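Local coordinates for siderophore-interacting protein (Aeromonas hydrophila, PDB 6K2L) that binds FAD and probably uses the flavin to reduce ferric iron held by siderophores so that the metal is released, at residues Gln134-Ala147 and Glu210-Leu224. The protein carries 1 engineered substitution. Sequence-based numbering, arbitrary orientation.
Sequences QPASHYYMVGDLTA and EEQQSYFWFGGEEGL. With FAD (flavin-adenine dinucleotide), chain C.
Tyr-140 and Phe-216 run side by side on one face of a parallel strand pair, their rings near parallel but slid apart, with CD2 of Tyr-140 3.4 Å from CE2 of Phe-216. With CG beside the backbone N (chi1 -54°), the Tyr-140 ring reaches along the strand until its OH accepts a nearly straight bond from Glu-210 N, 3.0 Å away. Chi1 of Glu-210 (-63°) sets CG over the centre of the His-138 ring, a CH-pi contact. The opposite face of the sheet carries Tyr-215, covered by Gln-134 CB 3.7 Å from the ring centroid; further along, Met-141 SD meets Trp-217 obliquely, and Ala-147 CB touches the indole edge at CH2.

Backbone bonds alternate between the strands, as in a parallel pair, from Tyr-215 N to His-138 O through Gly-219 N to Val-142 O; the register shifts by one at Gly-143 and Gly-220. Beyond it, Asp-144 ties its own segment to the 219-221 backbone: OD2 takes Glu-221 N at 2.7 Å from above the carboxylate plane, and OD1 closes an Asx turn with Thr-146 N. Trp-249 NE1 also binds OD2, while Thr-146 lies against FAD. Glu-221 OE1 caps helix 222-235 through Gly-223 N; OE2 accepts from His-251 N.

Strand 138-144 is the middle one of five in the parallel sheet, between 163-170 and 214-218, with 243-245 beyond; helix 148-155 covers Met-141 and Trp-217, helices 198-205 and 222-235 the Tyr-140, Val-142, Phe-216 and Phe-218 face.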
loop_
_atom_site.group_PDB
_atom_site.type_symbol
_atom_site.label_atom_id
_atom_site.label_comp_id
_atom_site.label_asym_id
_atom_site.label_seq_id
_atom_site.Cartn_x
_atom_site.Cartn_y
_atom_site.Cartn_z
ATOM N N GLN A 134 -5.979 9.764 -1.658
ATOM C CA GLN A 134 -6.830 10.407 -0.675
ATOM C C GLN A 134 -8.211 9.765 -0.677
ATOM O O GLN A 134 -8.728 9.419 -1.752
ATOM C CB GLN A 134 -6.961 11.896 -0.991
ATOM C CG GLN A 134 -7.518 12.718 0.149
ATOM C CD GLN A 134 -7.583 14.190 -0.185
ATOM O OE1 GLN A 134 -6.591 14.785 -0.611
ATOM N NE2 GLN A 134 -8.758 14.787 -0.000
ATOM N N PRO A 135 -8.825 9.571 0.493
ATOM C CA PRO A 135 -10.181 8.997 0.524
ATOM C C PRO A 135 -11.177 9.853 -0.256
ATOM O O PRO A 135 -11.251 11.072 -0.086
ATOM C CB PRO A 135 -10.514 8.940 2.022
ATOM C CG PRO A 135 -9.447 9.777 2.703
ATOM C CD PRO A 135 -8.242 9.680 1.841
ATOM N N ALA A 136 -11.921 9.197 -1.142
ATOM C CA ALA A 136 -12.927 9.851 -1.962
ATOM C C ALA A 136 -13.794 8.769 -2.589
ATOM O O ALA A 136 -13.460 7.584 -2.565
ATOM C CB ALA A 136 -12.298 10.740 -3.042
ATOM N N SER A 137 -14.919 9.185 -3.144
ATOM C CA SER A 137 -15.723 8.253 -3.903
ATOM C C SER A 137 -15.462 8.349 -5.399
ATOM O O SER A 137 -15.606 7.344 -6.104
ATOM C CB SER A 137 -17.208 8.479 -3.600
ATOM O OG SER A 137 -17.780 9.370 -4.526
ATOM N N HIS A 138 -15.045 9.512 -5.889
ATOM C CA HIS A 138 -14.713 9.711 -7.289
ATOM C C HIS A 138 -13.241 10.097 -7.419
ATOM O O HIS A 138 -12.705 10.837 -6.587
ATOM C CB HIS A 138 -15.623 10.770 -7.882
ATOM C CG HIS A 138 -17.037 10.302 -8.035
ATOM N ND1 HIS A 138 -17.950 10.345 -7.000
ATOM C CD2 HIS A 138 -17.692 9.771 -9.096
ATOM C CE1 HIS A 138 -19.098 9.840 -7.410
ATOM N NE2 HIS A 138 -18.973 9.497 -8.682
ATOM N N TYR A 139 -12.583 9.571 -8.449
ATOM C CA TYR A 139 -11.158 9.797 -8.689
ATOM C C TYR A 139 -10.927 10.171 -10.150
ATOM O O TYR A 139 -11.336 9.442 -11.060
ATOM C CB TYR A 139 -10.340 8.558 -8.349
ATOM C CG TYR A 139 -10.252 8.250 -6.890
ATOM C CD1 TYR A 139 -9.396 8.961 -6.060
ATOM C CD2 TYR A 139 -11.016 7.221 -6.340
ATOM C CE1 TYR A 139 -9.312 8.671 -4.718
ATOM C CE2 TYR A 139 -10.961 6.914 -4.990
ATOM C CZ TYR A 139 -10.105 7.635 -4.177
ATOM O OH TYR A 139 -10.025 7.309 -2.831
ATOM N N TYR A 140 -10.250 11.284 -10.380
ATOM C CA TYR A 140 -9.999 11.764 -11.736
ATOM C C TYR A 140 -8.518 12.056 -11.861
ATOM O O TYR A 140 -8.028 13.017 -11.257
ATOM C CB TYR A 140 -10.814 13.017 -12.042
ATOM C CG TYR A 140 -12.280 12.836 -11.803
ATOM C CD1 TYR A 140 -13.078 12.165 -12.723
ATOM C CD2 TYR A 140 -12.866 13.310 -10.640
ATOM C CE1 TYR A 140 -14.443 11.999 -12.497
ATOM C CE2 TYR A 140 -14.201 13.149 -10.406
ATOM C CZ TYR A 140 -14.988 12.488 -11.320
ATOM O OH TYR A 140 -16.316 12.355 -11.028
ATOM N N MET A 141 -7.822 11.269 -12.687
ATOM C CA MET A 141 -6.374 11.202 -12.646
ATOM C C MET A 141 -5.852 11.327 -14.077
ATOM O O MET A 141 -6.384 10.691 -14.988
ATOM C CB MET A 141 -5.966 9.875 -12.006
ATOM C CG MET A 141 -6.340 9.747 -10.489
ATOM S SD MET A 141 -5.489 8.326 -9.791
ATOM C CE MET A 141 -6.735 7.626 -8.645
ATOM N N VAL A 142 -4.813 12.135 -14.293
ATOM C CA VAL A 142 -4.176 12.239 -15.604
ATOM C C VAL A 142 -2.672 12.148 -15.396
ATOM O O VAL A 142 -2.149 12.620 -14.378
ATOM C CB VAL A 142 -4.573 13.541 -16.355
ATOM C CG1 VAL A 142 -3.767 13.717 -17.607
ATOM C CG2 VAL A 142 -6.076 13.561 -16.715
ATOM N N GLY A 143 -1.980 11.499 -16.332
ATOM C CA GLY A 143 -0.527 11.511 -16.285
ATOM C C GLY A 143 0.087 10.927 -17.541
ATOM O O GLY A 143 -0.605 10.580 -18.505
ATOM N N ASP A 144 1.417 10.832 -17.519
ATOM C CA ASP A 144 2.180 10.202 -18.579
ATOM C C ASP A 144 2.996 9.091 -17.931
ATOM O O ASP A 144 2.758 8.752 -16.767
ATOM C CB ASP A 144 3.030 11.239 -19.339
ATOM C CG ASP A 144 4.063 11.979 -18.436
ATOM O OD1 ASP A 144 4.547 11.410 -17.427
ATOM O OD2 ASP A 144 4.420 13.136 -18.758
ATOM N N LEU A 145 3.969 8.533 -18.669
ATOM C CA LEU A 145 4.784 7.457 -18.101
ATOM C C LEU A 145 5.512 7.865 -16.819
ATOM O O LEU A 145 5.801 6.997 -15.982
ATOM C CB LEU A 145 5.816 6.970 -19.116
ATOM C CG LEU A 145 5.245 5.973 -20.113
ATOM C CD1 LEU A 145 6.337 5.485 -21.032
ATOM C CD2 LEU A 145 4.558 4.831 -19.389
ATOM N N THR A 146 5.856 9.148 -16.642
ATOM C CA THR A 146 6.508 9.522 -15.393
ATOM C C THR A 146 5.558 9.468 -14.204
ATOM O O THR A 146 6.020 9.332 -13.065
ATOM C CB THR A 146 7.111 10.912 -15.494
ATOM O OG1 THR A 146 6.067 11.876 -15.602
ATOM C CG2 THR A 146 7.986 11.015 -16.696
ATOM N N ALA A 147 4.249 9.530 -14.452
ATOM C CA ALA A 147 3.218 9.468 -13.435
ATOM C C ALA A 147 2.560 8.097 -13.360
ATOM O O ALA A 147 1.778 7.847 -12.446
ATOM C CB ALA A 147 2.149 10.537 -13.704
ATOM N N GLU A 210 -17.682 15.020 -10.848
ATOM C CA GLU A 210 -18.259 15.293 -9.547
ATOM C C GLU A 210 -17.392 16.277 -8.783
ATOM O O GLU A 210 -16.181 16.075 -8.660
ATOM C CB GLU A 210 -18.380 13.997 -8.767
ATOM C CG GLU A 210 -19.330 13.035 -9.451
ATOM C CD GLU A 210 -20.789 13.413 -9.228
ATOM O OE1 GLU A 210 -21.059 14.084 -8.198
ATOM O OE2 GLU A 210 -21.645 13.031 -10.076
ATOM N N GLU A 211 -18.001 17.342 -8.264
ATOM C CA GLU A 211 -17.239 18.291 -7.474
ATOM C C GLU A 211 -17.271 17.979 -5.995
ATOM O O GLU A 211 -16.471 18.552 -5.249
ATOM C CB GLU A 211 -17.730 19.725 -7.703
ATOM C CG GLU A 211 -19.072 20.037 -7.085
ATOM C CD GLU A 211 -19.648 21.323 -7.646
ATOM O OE1 GLU A 211 -19.140 22.406 -7.278
ATOM O OE2 GLU A 211 -20.592 21.247 -8.466
ATOM N N GLN A 212 -18.158 17.098 -5.548
ATOM C CA GLN A 212 -18.229 16.734 -4.139
ATOM C C GLN A 212 -17.691 15.323 -3.942
ATOM O O GLN A 212 -17.889 14.447 -4.788
ATOM C CB GLN A 212 -19.660 16.827 -3.583
ATOM C CG GLN A 212 -20.384 18.136 -3.864
ATOM C CD GLN A 212 -19.780 19.343 -3.149
ATOM O OE1 GLN A 212 -18.942 19.205 -2.241
ATOM N NE2 GLN A 212 -20.203 20.544 -3.569
ATOM N N GLN A 213 -17.004 15.119 -2.824
ATOM C CA GLN A 213 -16.431 13.823 -2.466
ATOM C C GLN A 213 -15.582 13.250 -3.591
ATOM O O GLN A 213 -15.719 12.083 -3.966
ATOM C CB GLN A 213 -17.516 12.835 -2.068
ATOM C CG GLN A 213 -17.119 11.975 -0.889
ATOM C CD GLN A 213 -18.319 11.485 -0.132
ATOM O OE1 GLN A 213 -19.383 12.115 -0.157
ATOM N NE2 GLN A 213 -18.169 10.348 0.541
ATOM N N SER A 214 -14.682 14.076 -4.126
ATOM C CA SER A 214 -13.833 13.635 -5.217
ATOM C C SER A 214 -12.406 14.107 -4.999
ATOM O O SER A 214 -12.145 15.054 -4.265
ATOM C CB SER A 214 -14.357 14.125 -6.579
ATOM O OG SER A 214 -14.674 15.501 -6.552
ATOM N N TYR A 215 -11.484 13.420 -5.663
ATOM C CA TYR A 215 -10.059 13.712 -5.606
ATOM C C TYR A 215 -9.526 13.773 -7.033
ATOM O O TYR A 215 -9.706 12.825 -7.806
ATOM C CB TYR A 215 -9.322 12.649 -4.803
ATOM C CG TYR A 215 -7.851 12.935 -4.604
ATOM C CD1 TYR A 215 -7.435 14.102 -3.971
ATOM C CD2 TYR A 215 -6.874 12.021 -5.028
ATOM C CE1 TYR A 215 -6.086 14.363 -3.776
ATOM C CE2 TYR A 215 -5.523 12.272 -4.833
ATOM C CZ TYR A 215 -5.141 13.449 -4.206
ATOM O OH TYR A 215 -3.809 13.713 -4.017
ATOM N N PHE A 216 -8.891 14.891 -7.379
ATOM C CA PHE A 216 -8.302 15.111 -8.689
ATOM C C PHE A 216 -6.787 15.028 -8.573
ATOM O O PHE A 216 -6.192 15.681 -7.721
ATOM C CB PHE A 216 -8.720 16.466 -9.244
ATOM C CG PHE A 216 -10.204 16.623 -9.394
ATOM C CD1 PHE A 216 -11.015 16.894 -8.291
ATOM C CD2 PHE A 216 -10.794 16.513 -10.642
ATOM C CE1 PHE A 216 -12.393 17.043 -8.446
ATOM C CE2 PHE A 216 -12.177 16.664 -10.801
ATOM C CZ PHE A 216 -12.975 16.924 -9.700
ATOM N N TRP A 217 -6.175 14.195 -9.406
ATOM C CA TRP A 217 -4.744 13.937 -9.354
ATOM C C TRP A 217 -4.191 14.136 -10.755
ATOM O O TRP A 217 -4.529 13.375 -11.667
ATOM C CB TRP A 217 -4.461 12.533 -8.843
ATOM C CG TRP A 217 -3.031 12.279 -8.482
ATOM C CD1 TRP A 217 -2.488 12.291 -7.227
ATOM C CD2 TRP A 217 -1.951 11.980 -9.384
ATOM N NE1 TRP A 217 -1.136 12.017 -7.292
ATOM C CE2 TRP A 217 -0.789 11.809 -8.605
ATOM C CE3 TRP A 217 -1.866 11.794 -10.763
ATOM C CZ2 TRP A 217 0.439 11.465 -9.163
ATOM C CZ3 TRP A 217 -0.644 11.456 -11.318
ATOM C CH2 TRP A 217 0.491 11.295 -10.520
ATOM N N PHE A 218 -3.375 15.182 -10.926
ATOM C CA PHE A 218 -2.732 15.535 -12.184
ATOM C C PHE A 218 -1.219 15.511 -11.959
ATOM O O PHE A 218 -0.701 16.259 -11.119
ATOM C CB PHE A 218 -3.208 16.916 -12.654
ATOM C CG PHE A 218 -4.724 17.091 -12.652
ATOM C CD1 PHE A 218 -5.553 16.152 -13.258
ATOM C CD2 PHE A 218 -5.316 18.199 -12.056
ATOM C CE1 PHE A 218 -6.945 16.315 -13.261
ATOM C CE2 PHE A 218 -6.694 18.374 -12.052
ATOM C CZ PHE A 218 -7.515 17.437 -12.663
ATOM N N GLY A 219 -0.518 14.622 -12.674
ATOM C CA GLY A 219 0.928 14.549 -12.605
ATOM C C GLY A 219 1.505 14.288 -13.984
ATOM O O GLY A 219 0.786 14.198 -14.966
ATOM N N GLY A 220 2.815 14.134 -14.042
ATOM C CA GLY A 220 3.437 13.989 -15.352
ATOM C C GLY A 220 3.864 15.316 -15.950
ATOM O O GLY A 220 4.025 16.299 -15.226
ATOM N N GLU A 221 3.997 15.371 -17.268
ATOM C CA GLU A 221 4.546 16.538 -17.960
ATOM C C GLU A 221 3.653 17.779 -17.807
ATOM O O GLU A 221 2.429 17.698 -17.686
ATOM C CB GLU A 221 4.739 16.219 -19.441
ATOM C CG GLU A 221 5.837 17.024 -20.105
ATOM C CD GLU A 221 5.313 18.295 -20.718
ATOM O OE1 GLU A 221 4.096 18.356 -20.996
ATOM O OE2 GLU A 221 6.113 19.230 -20.922
ATOM N N GLU A 222 4.297 18.951 -17.853
ATOM C CA GLU A 222 3.636 20.205 -17.477
ATOM C C GLU A 222 2.381 20.484 -18.305
ATOM O O GLU A 222 1.372 20.988 -17.770
ATOM C CB GLU A 222 4.615 21.361 -17.617
ATOM C CG GLU A 222 4.295 22.523 -16.727
ATOM C CD GLU A 222 4.873 23.829 -17.258
ATOM O OE1 GLU A 222 4.617 24.154 -18.452
ATOM O OE2 GLU A 222 5.586 24.513 -16.480
ATOM N N GLY A 223 2.438 20.176 -19.612
ATOM C CA GLY A 223 1.345 20.362 -20.557
ATOM C C GLY A 223 0.138 19.458 -20.386
ATOM O O GLY A 223 -0.810 19.536 -21.172
ATOM N N LEU A 224 0.177 18.550 -19.415
ATOM C CA LEU A 224 -1.018 17.862 -18.948
ATOM C C LEU A 224 -1.524 18.445 -17.637
ATOM O O LEU A 224 -2.732 18.652 -17.477
ATOM C CB LEU A 224 -0.744 16.366 -18.766
ATOM C CG LEU A 224 -0.395 15.557 -20.004
ATOM C CD1 LEU A 224 0.374 14.321 -19.596
ATOM C CD2 LEU A 224 -1.645 15.166 -20.759
HETATM P PA FAD C . 16.848 15.417 -16.893
HETATM O O1A FAD C . 18.327 15.498 -16.684
HETATM O O2A FAD C . 15.981 16.070 -15.808
HETATM O O5B FAD C . 16.322 16.107 -18.264
HETATM C C5B FAD C . 16.967 15.865 -19.532
HETATM C C4B FAD C . 16.044 16.136 -20.702
HETATM O O4B FAD C . 15.146 15.020 -20.898
HETATM C C3B FAD C . 15.149 17.371 -20.621
HETATM O O3B FAD C . 14.996 17.950 -21.915
HETATM C C2B FAD C . 13.830 16.800 -20.081
HETATM O O2B FAD C . 12.661 17.528 -20.449
HETATM C C1B FAD C . 13.795 15.426 -20.742
HETATM N N9A FAD C . 13.154 14.423 -19.929
HETATM C C8A FAD C . 13.278 14.261 -18.572
HETATM N N7A FAD C . 12.608 13.238 -18.092
HETATM C C5A FAD C . 12.014 12.684 -19.218
HETATM C C6A FAD C . 11.173 11.570 -19.392
HETATM N N6A FAD C . 10.800 10.767 -18.394
HETATM N N1A FAD C . 10.743 11.295 -20.650
HETATM C C2A FAD C . 11.133 12.093 -21.650
HETATM N N3A FAD C . 11.934 13.164 -21.605
HETATM C C4A FAD C . 12.346 13.403 -20.356
HETATM N N1 FAD C . 9.951 10.082 -13.392
HETATM C C2 FAD C . 10.013 8.729 -13.567
HETATM O O2 FAD C . 10.536 8.224 -14.563
HETATM N N3 FAD C . 9.466 7.883 -12.615
HETATM C C4 FAD C . 8.838 8.267 -11.455
HETATM O O4 FAD C . 8.397 7.418 -10.680
HETATM C C4X FAD C . 8.788 9.707 -11.267
HETATM N N5 FAD C . 8.207 10.174 -10.167
HETATM C C5X FAD C . 8.154 11.535 -9.999
HETATM C C6 FAD C . 7.528 12.039 -8.866
HETATM C C7 FAD C . 7.423 13.411 -8.654
HETATM C C7M FAD C . 6.756 13.913 -7.398
HETATM C C8 FAD C . 7.990 14.302 -9.586
HETATM C C8M FAD C . 7.939 15.795 -9.372
HETATM C C9 FAD C . 8.632 13.798 -10.712
HETATM C C9A FAD C . 8.710 12.429 -10.931
HETATM N N10 FAD C . 9.318 11.899 -12.087
HETATM C C10 FAD C . 9.365 10.534 -12.295
HETATM C "C1'" FAD C . 9.883 12.797 -13.111
HETATM C "C2'" FAD C . 11.411 12.797 -13.180
HETATM O "O2'" FAD C . 11.992 13.459 -12.052
HETATM C "C3'" FAD C . 11.836 13.506 -14.469
HETATM O "O3'" FAD C . 11.543 12.649 -15.570
HETATM C "C4'" FAD C . 13.310 13.904 -14.522
HETATM O "O4'" FAD C . 13.451 15.004 -15.426
HETATM C "C5'" FAD C . 14.184 12.737 -14.930
HETATM O "O5'" FAD C . 15.567 13.115 -14.798
HETATM P P FAD C . 16.627 12.759 -15.912
HETATM O O1P FAD C . 18.000 12.960 -15.258
HETATM O O2P FAD C . 16.402 11.437 -16.495
HETATM O O3P FAD C . 16.400 13.895 -17.014
#